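Local atomic coordinates of orotidine 5'-phosphate decarboxylase (Streptomyces avermitilis, PDB entry 3V75), a protein that probably catalyses the decarboxylation of orotidine 5'-phosphate to UMP, the last step of de novo UMP biosynthesis. Residues L64-F67 with S68-V72; V161-A164 with R165-A169; G277-V280 with R281-R284; D46-A49 with S50-A53. One frame throughout, in Å; residues are numbered along the deposited sequence. Where two conformers were deposited one is given.

Interaction 1: L64-F67 with S68-V72; sequences LERF and SRTVV
The carbonyl oxygen of L64 is gripped twice by S68, one turn further along the helix. The hydroxyl S68 OG donates to L64 O at 2.9 Å, while S68 N, 3.0 Å from L64 O, makes the regular helical bond; the two donors arrive from opposite faces of the carbonyl plane. Setting OG beside its own backbone N (chi1 -64°) swings the hydroxyl back along the helix, where this buried group finds its acceptor. On another side R66 curls over the next turn. Its chain bends at chi2 and chi3, and R66 NH2 donates to T70 OG1 at 3.0 Å in a bent bond (135°), the hydroxyl lying somewhat out of the guanidinium plane. R69 CD covers one face of that guanidinium, 3.4 Å above its plane. The two arginines lie close despite their like charge, and E73 probably eases this, forming a salt bridge with R69 NE and a weaker, long ion pair with R66. R66 cut back to an alanine would probably leave T70 OG1 without its guanidinium donor and uncover the aliphatic part of R69. On the buried side V71 CG2 sits over the F67 ring, 4.2 Å from its centroid, as a CH-pi contact. Helix 61-75 packs L64 and S68 against helices 86-90 and 93-109, and F67 against helix 49-54.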
loop_
_atom_site.group_PDB
_atom_site.type_symbol
_atom_site.label_atom_id
_atom_site.label_comp_id
_atom_site.label_asym_id
_atom_site.label_seq_id
_atom_site.Cartn_x
_atom_site.Cartn_y
_atom_site.Cartn_z
ATOM N N LEU A 64 -8.847 5.965 19.321
ATOM C CA LEU A 64 -9.078 5.953 17.870
ATOM C C LEU A 64 -10.560 6.038 17.543
ATOM O O LEU A 64 -11.003 6.826 16.676
ATOM C CB LEU A 64 -8.542 4.628 17.305
ATOM C CG LEU A 64 -8.749 4.403 15.805
ATOM C CD1 LEU A 64 -7.612 5.088 15.082
ATOM C CD2 LEU A 64 -8.678 2.889 15.500
ATOM N N GLU A 65 -11.327 5.211 18.227
ATOM C CA GLU A 65 -12.749 5.130 17.993
ATOM C C GLU A 65 -13.486 6.423 18.405
ATOM O O GLU A 65 -14.368 6.900 17.681
ATOM C CB GLU A 65 -13.299 3.934 18.741
ATOM C CG GLU A 65 -14.770 3.738 18.622
ATOM C CD GLU A 65 -15.219 2.501 19.423
ATOM O OE1 GLU A 65 -14.788 2.334 20.614
ATOM O OE2 GLU A 65 -16.035 1.702 18.894
ATOM N N ARG A 66 -13.135 6.984 19.567
ATOM C CA ARG A 66 -13.802 8.215 20.015
ATOM C C ARG A 66 -13.499 9.387 19.065
ATOM O O ARG A 66 -14.389 10.190 18.727
ATOM C CB ARG A 66 -13.338 8.551 21.429
ATOM C CG ARG A 66 -13.986 9.810 21.990
ATOM C CD ARG A 66 -15.496 9.608 22.128
ATOM N NE ARG A 66 -16.265 10.217 21.024
ATOM C CZ ARG A 66 -17.604 10.223 20.960
ATOM N NH1 ARG A 66 -18.310 9.650 21.939
ATOM N NH2 ARG A 66 -18.262 10.847 19.968
ATOM N N PHE A 67 -12.244 9.476 18.642
ATOM C CA PHE A 67 -11.811 10.514 17.697
ATOM C C PHE A 67 -12.632 10.400 16.404
ATOM O O PHE A 67 -13.209 11.381 15.906
ATOM C CB PHE A 67 -10.331 10.303 17.391
ATOM C CG PHE A 67 -9.747 11.267 16.400
ATOM C CD1 PHE A 67 -9.850 11.038 15.030
ATOM C CD2 PHE A 67 -9.044 12.392 16.830
ATOM C CE1 PHE A 67 -9.291 11.913 14.114
ATOM C CE2 PHE A 67 -8.455 13.281 15.903
ATOM C CZ PHE A 67 -8.593 13.041 14.541
ATOM N N SER A 68 -12.633 9.203 15.828
ATOM C CA SER A 68 -13.279 8.980 14.540
ATOM C C SER A 68 -14.788 9.255 14.608
ATOM O O SER A 68 -15.372 9.910 13.719
ATOM C CB SER A 68 -12.980 7.539 14.096
ATOM O OG SER A 68 -11.582 7.400 13.899
ATOM N N ARG A 69 -15.410 8.791 15.676
ATOM C CA ARG A 69 -16.825 9.008 15.853
ATOM C C ARG A 69 -17.145 10.501 15.944
ATOM O O ARG A 69 -18.124 10.970 15.352
ATOM C CB ARG A 69 -17.290 8.273 17.118
ATOM C CG ARG A 69 -18.726 8.513 17.420
ATOM C CD ARG A 69 -19.172 7.650 18.600
ATOM N NE ARG A 69 -20.496 8.111 18.992
ATOM C CZ ARG A 69 -21.255 7.493 19.883
ATOM N NH1 ARG A 69 -20.792 6.377 20.457
ATOM N NH2 ARG A 69 -22.461 7.999 20.180
ATOM N N THR A 70 -16.340 11.245 16.691
ATOM C CA THR A 70 -16.597 12.668 16.870
ATOM C C THR A 70 -16.420 13.412 15.554
ATOM O O THR A 70 -17.207 14.324 15.241
ATOM C CB THR A 70 -15.644 13.249 17.933
ATOM O OG1 THR A 70 -16.039 12.727 19.197
ATOM C CG2 THR A 70 -15.685 14.785 17.941
ATOM N N VAL A 71 -15.394 13.043 14.779
ATOM C CA VAL A 71 -15.169 13.715 13.503
ATOM C C VAL A 71 -16.374 13.561 12.605
ATOM O O VAL A 71 -16.853 14.547 12.042
ATOM C CB VAL A 71 -13.882 13.252 12.776
ATOM C CG1 VAL A 71 -13.810 13.873 11.363
ATOM C CG2 VAL A 71 -12.642 13.636 13.617
ATOM N N VAL A 72 -16.907 12.339 12.487
ATOM C CA VAL A 72 -18.058 12.162 11.606
ATOM C C VAL A 72 -19.333 12.774 12.166
ATOM O O VAL A 72 -20.141 13.333 11.414
ATOM C CB VAL A 72 -18.256 10.676 11.258
ATOM C CG1 VAL A 72 -19.484 10.512 10.383
ATOM C CG2 VAL A 72 -16.986 10.147 10.557
#

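Interaction 2: V161-A164 with R165-A169; sequences VELA and RESGA
A164 O stands at the centre of the first shell, where helix 158-167 comes to its end. It accepts A169 N at 2.9 Å, a bond that spans five residues, and also a weak bond from S167 N. One turn earlier the pattern is still that of a regular alpha helix: R165 N bonds to V161 O, E166 N to E162 O, and S167 N to L163 O. G168 then leaves helical geometry with a positive phi of 77°, turning the chain so that A169 N swings back to A164 O. With the weak inner bond from G168 N to R165 O (3.5 Å), this is a Schellman motif. The same turn brings the methyl groups of A164 and A169 together, with A164 CB 4.2 Å from A169 CB, so that the helix end closes with apolar packing as well as a polar bond.

Around this core lie the longer side chains. L163 CD1 is the branch that reaches forward, passing 3.8 Å from E166 OE1; the leucine and glutamate side chains run roughly at right angles. R165 travels alongside V161, its NE 4.1 Å from V161 CG1, and its CG lies 3.4 Å from V161 O. With CG beside the backbone N (chi1 -69°) and an extended chain beyond, the arginine carries its guanidinium out to E207, where NH2 forms a salt bridge. In the conformer given, S167 OG bonds to L135 O, while R30 bonds to G168 O. V161 and A164 rest on strand 217-221, and the turn leads helix 158-167 into strand 170-176, completing a beta-alpha-beta crossover begun by strand 145-148.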
loop_
_atom_site.group_PDB
_atom_site.type_symbol
_atom_site.label_atom_id
_atom_site.label_comp_id
_atom_site.label_asym_id
_atom_site.label_seq_id
_atom_site.Cartn_x
_atom_site.Cartn_y
_atom_site.Cartn_z
ATOM N N VAL A 161 -9.146 0.251 -11.867
ATOM C CA VAL A 161 -9.844 1.173 -12.773
ATOM C C VAL A 161 -11.170 0.578 -13.228
ATOM O O VAL A 161 -12.219 1.247 -13.173
ATOM C CB VAL A 161 -8.978 1.514 -14.034
ATOM C CG1 VAL A 161 -9.778 2.353 -15.049
ATOM C CG2 VAL A 161 -7.684 2.258 -13.629
ATOM N N GLU A 162 -11.150 -0.677 -13.677
ATOM C CA GLU A 162 -12.367 -1.279 -14.214
ATOM C C GLU A 162 -13.437 -1.422 -13.140
ATOM O O GLU A 162 -14.621 -1.163 -13.372
ATOM C CB GLU A 162 -12.066 -2.657 -14.825
ATOM C CG GLU A 162 -11.223 -2.596 -16.087
ATOM C CD GLU A 162 -10.740 -4.020 -16.523
ATOM O OE1 GLU A 162 -10.894 -5.012 -15.741
ATOM O OE2 GLU A 162 -10.158 -4.149 -17.640
ATOM N N LEU A 163 -13.037 -1.878 -11.957
ATOM C CA LEU A 163 -14.040 -2.077 -10.905
ATOM C C LEU A 163 -14.575 -0.742 -10.412
ATOM O O LEU A 163 -15.780 -0.612 -10.151
ATOM C CB LEU A 163 -13.454 -2.890 -9.750
ATOM C CG LEU A 163 -14.482 -3.207 -8.669
ATOM C CD1 LEU A 163 -15.818 -3.790 -9.258
ATOM C CD2 LEU A 163 -13.886 -4.146 -7.583
ATOM N N ALA A 164 -13.696 0.251 -10.303
ATOM C CA ALA A 164 -14.149 1.594 -9.941
ATOM C C ALA A 164 -15.198 2.098 -10.940
ATOM O O ALA A 164 -16.261 2.615 -10.527
ATOM C CB ALA A 164 -12.989 2.541 -9.873
ATOM N N ARG A 165 -14.945 1.963 -12.250
ATOM C CA ARG A 165 -15.947 2.433 -13.221
ATOM C C ARG A 165 -17.287 1.730 -12.994
ATOM O O ARG A 165 -18.346 2.334 -13.104
ATOM C CB ARG A 165 -15.547 2.126 -14.660
ATOM C CG ARG A 165 -14.404 2.878 -15.207
ATOM C CD ARG A 165 -14.333 2.616 -16.760
ATOM N NE ARG A 165 -13.138 3.274 -17.294
ATOM C CZ ARG A 165 -13.138 4.576 -17.554
ATOM N NH1 ARG A 165 -14.272 5.276 -17.382
ATOM N NH2 ARG A 165 -12.049 5.178 -18.005
ATOM N N GLU A 166 -17.239 0.419 -12.748
ATOM C CA GLU A 166 -18.460 -0.356 -12.560
ATOM C C GLU A 166 -19.273 0.065 -11.330
ATOM O O GLU A 166 -20.495 0.028 -11.361
ATOM C CB GLU A 166 -18.142 -1.854 -12.475
ATOM C CG GLU A 166 -17.656 -2.423 -13.791
ATOM C CD GLU A 166 -17.292 -3.883 -13.701
ATOM O OE1 GLU A 166 -17.378 -4.484 -12.604
ATOM O OE2 GLU A 166 -16.978 -4.463 -14.780
ATOM N N SER A 167 -18.596 0.470 -10.257
ATOM C CA SER A 167 -19.250 0.843 -8.987
ATOM C C SER A 167 -19.600 2.320 -8.893
ATOM O O SER A 167 -20.256 2.729 -7.947
ATOM C CB SER A 167 -18.325 0.543 -7.816
ATOM O OG SER A 167 -18.062 -0.840 -7.722
ATOM N N GLY A 168 -19.129 3.122 -9.837
ATOM C CA GLY A 168 -19.306 4.573 -9.735
ATOM C C GLY A 168 -18.311 5.174 -8.734
ATOM O O GLY A 168 -18.526 6.305 -8.230
ATOM N N ALA A 169 -17.193 4.478 -8.499
ATOM C CA ALA A 169 -16.105 4.948 -7.637
ATOM C C ALA A 169 -14.985 5.532 -8.481
ATOM O O ALA A 169 -15.028 5.494 -9.725
ATOM C CB ALA A 169 -15.572 3.806 -6.772
#

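Interaction 3: G277-V280 with R281-R284; sequences GPDV and RALR
An aspartate N-cap begins helix 280-299: D279 bonds through OD1 to A282 N, 2.9 Å away and nearly straight at 160°. The amide approaches from well above the carboxylate plane. With CG anti to the backbone N (chi1 -179°), the carboxylate folds back over the first turn, where D279 CG also lies 3.6 Å from the methyl carbon A282 CB. The negative group at this end would probably interact well with the helix dipole. The main chain takes over at once, L283 N bonding to D279 O at 2.9 Å, nearly along the C=O axis, and R284 N to V280 O.

This is the entry to the C-terminal helix of the TIM barrel, reached from the eighth strand by way of helix 271-274 and a loop with a cis peptide before P278. L283 folds back toward that loop from the first turn. Both its methyl branches press on G277 from one side, L283 CD2 3.5 Å from G277 N and L283 CD1 3.8 Å from G277 CA, while L283 CG passes 3.5 Å from D279 O. The same side chain touches T70 and A74 of helix 61-75 as well as W55, and V280 meets that helix at the same two residues. With an alanine in place of L283, a gap is likely to open beside G277 and the packing on T70 and A74 to be lost.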
loop_
_atom_site.group_PDB
_atom_site.type_symbol
_atom_site.label_atom_id
_atom_site.label_comp_id
_atom_site.label_asym_id
_atom_site.label_seq_id
_atom_site.Cartn_x
_atom_site.Cartn_y
_atom_site.Cartn_z
ATOM N N GLY A 277 -10.792 19.871 17.399
ATOM C CA GLY A 277 -11.494 18.895 18.205
ATOM C C GLY A 277 -10.886 18.846 19.600
ATOM O O GLY A 277 -9.768 19.331 19.842
ATOM N N PRO A 278 -11.613 18.251 20.536
ATOM C CA PRO A 278 -12.879 17.530 20.290
ATOM C C PRO A 278 -14.157 18.385 20.250
ATOM O O PRO A 278 -15.274 17.860 20.169
ATOM C CB PRO A 278 -12.931 16.524 21.441
ATOM C CG PRO A 278 -12.103 17.108 22.506
ATOM C CD PRO A 278 -11.097 18.056 21.898
ATOM N N ASP A 279 -14.015 19.710 20.345
ATOM C CA ASP A 279 -15.166 20.624 20.374
ATOM C C ASP A 279 -15.888 20.607 19.024
ATOM O O ASP A 279 -15.314 21.012 17.995
ATOM C CB ASP A 279 -14.623 22.024 20.701
ATOM C CG ASP A 279 -15.669 23.073 20.789
ATOM O OD1 ASP A 279 -16.709 23.063 20.083
ATOM O OD2 ASP A 279 -15.470 23.982 21.636
ATOM N N VAL A 280 -17.131 20.130 19.014
ATOM C CA VAL A 280 -17.824 19.923 17.747
ATOM C C VAL A 280 -18.164 21.242 17.068
ATOM O O VAL A 280 -18.146 21.315 15.826
ATOM C CB VAL A 280 -19.077 19.021 17.900
ATOM C CG1 VAL A 280 -18.648 17.631 18.391
ATOM C CG2 VAL A 280 -20.115 19.692 18.845
ATOM N N ARG A 281 -18.455 22.300 17.830
ATOM C CA ARG A 281 -18.714 23.583 17.183
ATOM C C ARG A 281 -17.412 24.135 16.603
ATOM O O ARG A 281 -17.436 24.748 15.534
ATOM C CB ARG A 281 -19.300 24.620 18.149
ATOM C CG ARG A 281 -20.694 24.297 18.640
ATOM C CD ARG A 281 -21.153 25.323 19.675
ATOM N NE ARG A 281 -22.463 24.952 20.250
ATOM C CZ ARG A 281 -22.960 25.459 21.377
ATOM N NH1 ARG A 281 -22.265 26.347 22.074
ATOM N NH2 ARG A 281 -24.158 25.039 21.828
ATOM N N ALA A 282 -16.302 23.934 17.302
ATOM C CA ALA A 282 -15.013 24.428 16.798
ATOM C C ALA A 282 -14.621 23.687 15.509
ATOM O O ALA A 282 -14.099 24.304 14.566
ATOM C CB ALA A 282 -13.928 24.277 17.845
ATOM N N LEU A 283 -14.879 22.372 15.455
ATOM C CA LEU A 283 -14.589 21.584 14.239
ATOM C C LEU A 283 -15.417 22.089 13.070
ATOM O O LEU A 283 -14.884 22.334 11.983
ATOM C CB LEU A 283 -14.913 20.096 14.483
ATOM C CG LEU A 283 -13.848 19.373 15.300
ATOM C CD1 LEU A 283 -14.429 18.054 15.872
ATOM C CD2 LEU A 283 -12.590 19.120 14.446
ATOM N N ARG A 284 -16.716 22.256 13.288
ATOM C CA ARG A 284 -17.621 22.766 12.268
ATOM C C ARG A 284 -17.202 24.156 11.766
ATOM O O ARG A 284 -17.211 24.451 10.564
ATOM C CB ARG A 284 -19.045 22.819 12.830
ATOM C CG ARG A 284 -20.026 23.485 11.904
ATOM C CD ARG A 284 -20.274 22.709 10.637
ATOM N NE ARG A 284 -21.204 23.448 9.774
ATOM C CZ ARG A 284 -22.521 23.475 9.957
ATOM N NH1 ARG A 284 -23.068 22.819 10.974
ATOM N NH2 ARG A 284 -23.309 24.201 9.158
#

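Interaction 4: D46-A49 with S50-A53; sequences DPHA and SLLA
H48 holds its imidazole in the sterically demanding position between its own backbone N and carbonyl carbon (chi1 46°), which folds the ring over the opening turn of helix 49-54. H48 is the N-cap residue of that helix, which follows the first strand of the TIM barrel, and P47 just before it is the centre of an inverse gamma turn, closed by a weak bond from H48 N to D46 O.

The ring meets the helix chiefly at L51, where H48 CE1 comes 3.5 Å from L51 CG. D46 O sits over one face, 3.6 Å above the ring plane and offset toward the rim, and F88 meets the imidazole edge-to-face. The main chain starts the helix in the regular way: L52 N bonds almost straight to H48 O at 3.0 Å, with an N-H...O angle of 167°, and A53 N bonds to A49 O.

Two leucines reach back to the loop. L52 puts CD2 4.2 Å from P47 CB and CD1 3.8 Å from P47 O, and its CG rests against H48 O. P47 in turn packs on L64 and F67 of helix 61-75, where L51 and L52 also touch F67. The loop lies near the probable active site: the side chain of D46 bonds through OD2 to S270 OG and lies about 9 Å from that of K119, the predicted proton donor. L51 CD1 rests against both loop and ring, 3.4 Å from D46 O and 3.6 Å from H48 NE2.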
loop_
_atom_site.group_PDB
_atom_site.type_symbol
_atom_site.label_atom_id
_atom_site.label_comp_id
_atom_site.label_asym_id
_atom_site.label_seq_id
_atom_site.Cartn_x
_atom_site.Cartn_y
_atom_site.Cartn_z
ATOM N N ASP A 46 -7.513 11.608 10.578
ATOM C CA ASP A 46 -6.109 11.288 10.800
ATOM C C ASP A 46 -5.820 11.058 12.279
ATOM O O ASP A 46 -5.226 11.926 12.940
ATOM C CB ASP A 46 -5.232 12.457 10.310
ATOM C CG ASP A 46 -5.332 12.661 8.833
ATOM O OD1 ASP A 46 -5.306 11.675 8.082
ATOM O OD2 ASP A 46 -5.476 13.820 8.389
ATOM N N PRO A 47 -6.273 9.926 12.836
ATOM C CA PRO A 47 -6.143 9.707 14.284
ATOM C C PRO A 47 -4.739 9.209 14.634
ATOM O O PRO A 47 -4.579 8.099 15.183
ATOM C CB PRO A 47 -7.198 8.625 14.586
ATOM C CG PRO A 47 -7.287 7.861 13.248
ATOM C CD PRO A 47 -7.151 8.942 12.184
ATOM N N HIS A 48 -3.717 9.993 14.315
ATOM C CA HIS A 48 -2.372 9.642 14.782
ATOM C C HIS A 48 -2.203 9.965 16.253
ATOM O O HIS A 48 -2.997 10.720 16.845
ATOM C CB HIS A 48 -1.259 10.281 13.937
ATOM C CG HIS A 48 -1.448 11.732 13.640
ATOM N ND1 HIS A 48 -1.317 12.720 14.601
ATOM C CD2 HIS A 48 -1.702 12.371 12.469
ATOM C CE1 HIS A 48 -1.491 13.903 14.032
ATOM N NE2 HIS A 48 -1.738 13.720 12.741
ATOM N N ALA A 49 -1.178 9.380 16.863
ATOM C CA ALA A 49 -1.006 9.535 18.302
ATOM C C ALA A 49 -0.917 11.006 18.753
ATOM O O ALA A 49 -1.435 11.326 19.818
ATOM C CB ALA A 49 0.226 8.737 18.815
ATOM N N SER A 50 -0.271 11.876 17.952
ATOM C CA SER A 50 -0.148 13.307 18.264
ATOM C C SER A 50 -1.554 13.902 18.438
ATOM O O SER A 50 -1.890 14.463 19.486
ATOM C CB SER A 50 0.594 14.008 17.115
ATOM O OG SER A 50 0.985 15.320 17.433
ATOM N N LEU A 51 -2.383 13.778 17.391
ATOM C CA LEU A 51 -3.744 14.365 17.447
ATOM C C LEU A 51 -4.572 13.744 18.559
ATOM O O LEU A 51 -5.346 14.444 19.228
ATOM C CB LEU A 51 -4.486 14.299 16.095
ATOM C CG LEU A 51 -4.375 15.519 15.153
ATOM C CD1 LEU A 51 -4.870 15.207 13.735
ATOM C CD2 LEU A 51 -5.108 16.765 15.765
ATOM N N LEU A 52 -4.445 12.426 18.774
ATOM C CA LEU A 52 -5.219 11.810 19.852
ATOM C C LEU A 52 -4.817 12.417 21.219
ATOM O O LEU A 52 -5.688 12.758 22.026
ATOM C CB LEU A 52 -5.020 10.281 19.905
ATOM C CG LEU A 52 -5.570 9.444 18.740
ATOM C CD1 LEU A 52 -5.231 7.950 18.914
ATOM C CD2 LEU A 52 -7.072 9.623 18.634
ATOM N N ALA A 53 -3.508 12.564 21.448
ATOM C CA ALA A 53 -3.022 13.143 22.706
ATOM C C ALA A 53 -3.531 14.589 22.778
ATOM O O ALA A 53 -4.020 15.009 23.833
ATOM C CB ALA A 53 -1.511 13.092 22.789
#

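Followed from the N terminus, the four contacts come in series; each is local, none encloses or crosses another. Interaction 4 caps the short helix after the first barrel strand. Interaction 1, on the following helix, packs directly against it, L64 CD1 lying 3.3 Å from P47 CG and F67 CB 3.6 Å from L52 CD2. Interaction 2 ends a helix on the opposite side of the chain's centre from interactions 3 and 4. Interaction 3 starts the C-terminal helix and returns to helix 61-75, where T70 CG2 is 3.8 Å from P278 O. Helix 61-75 thereby joins the loop and helix of 46-54 to the start of helix 280-299, while interaction 2 stands apart.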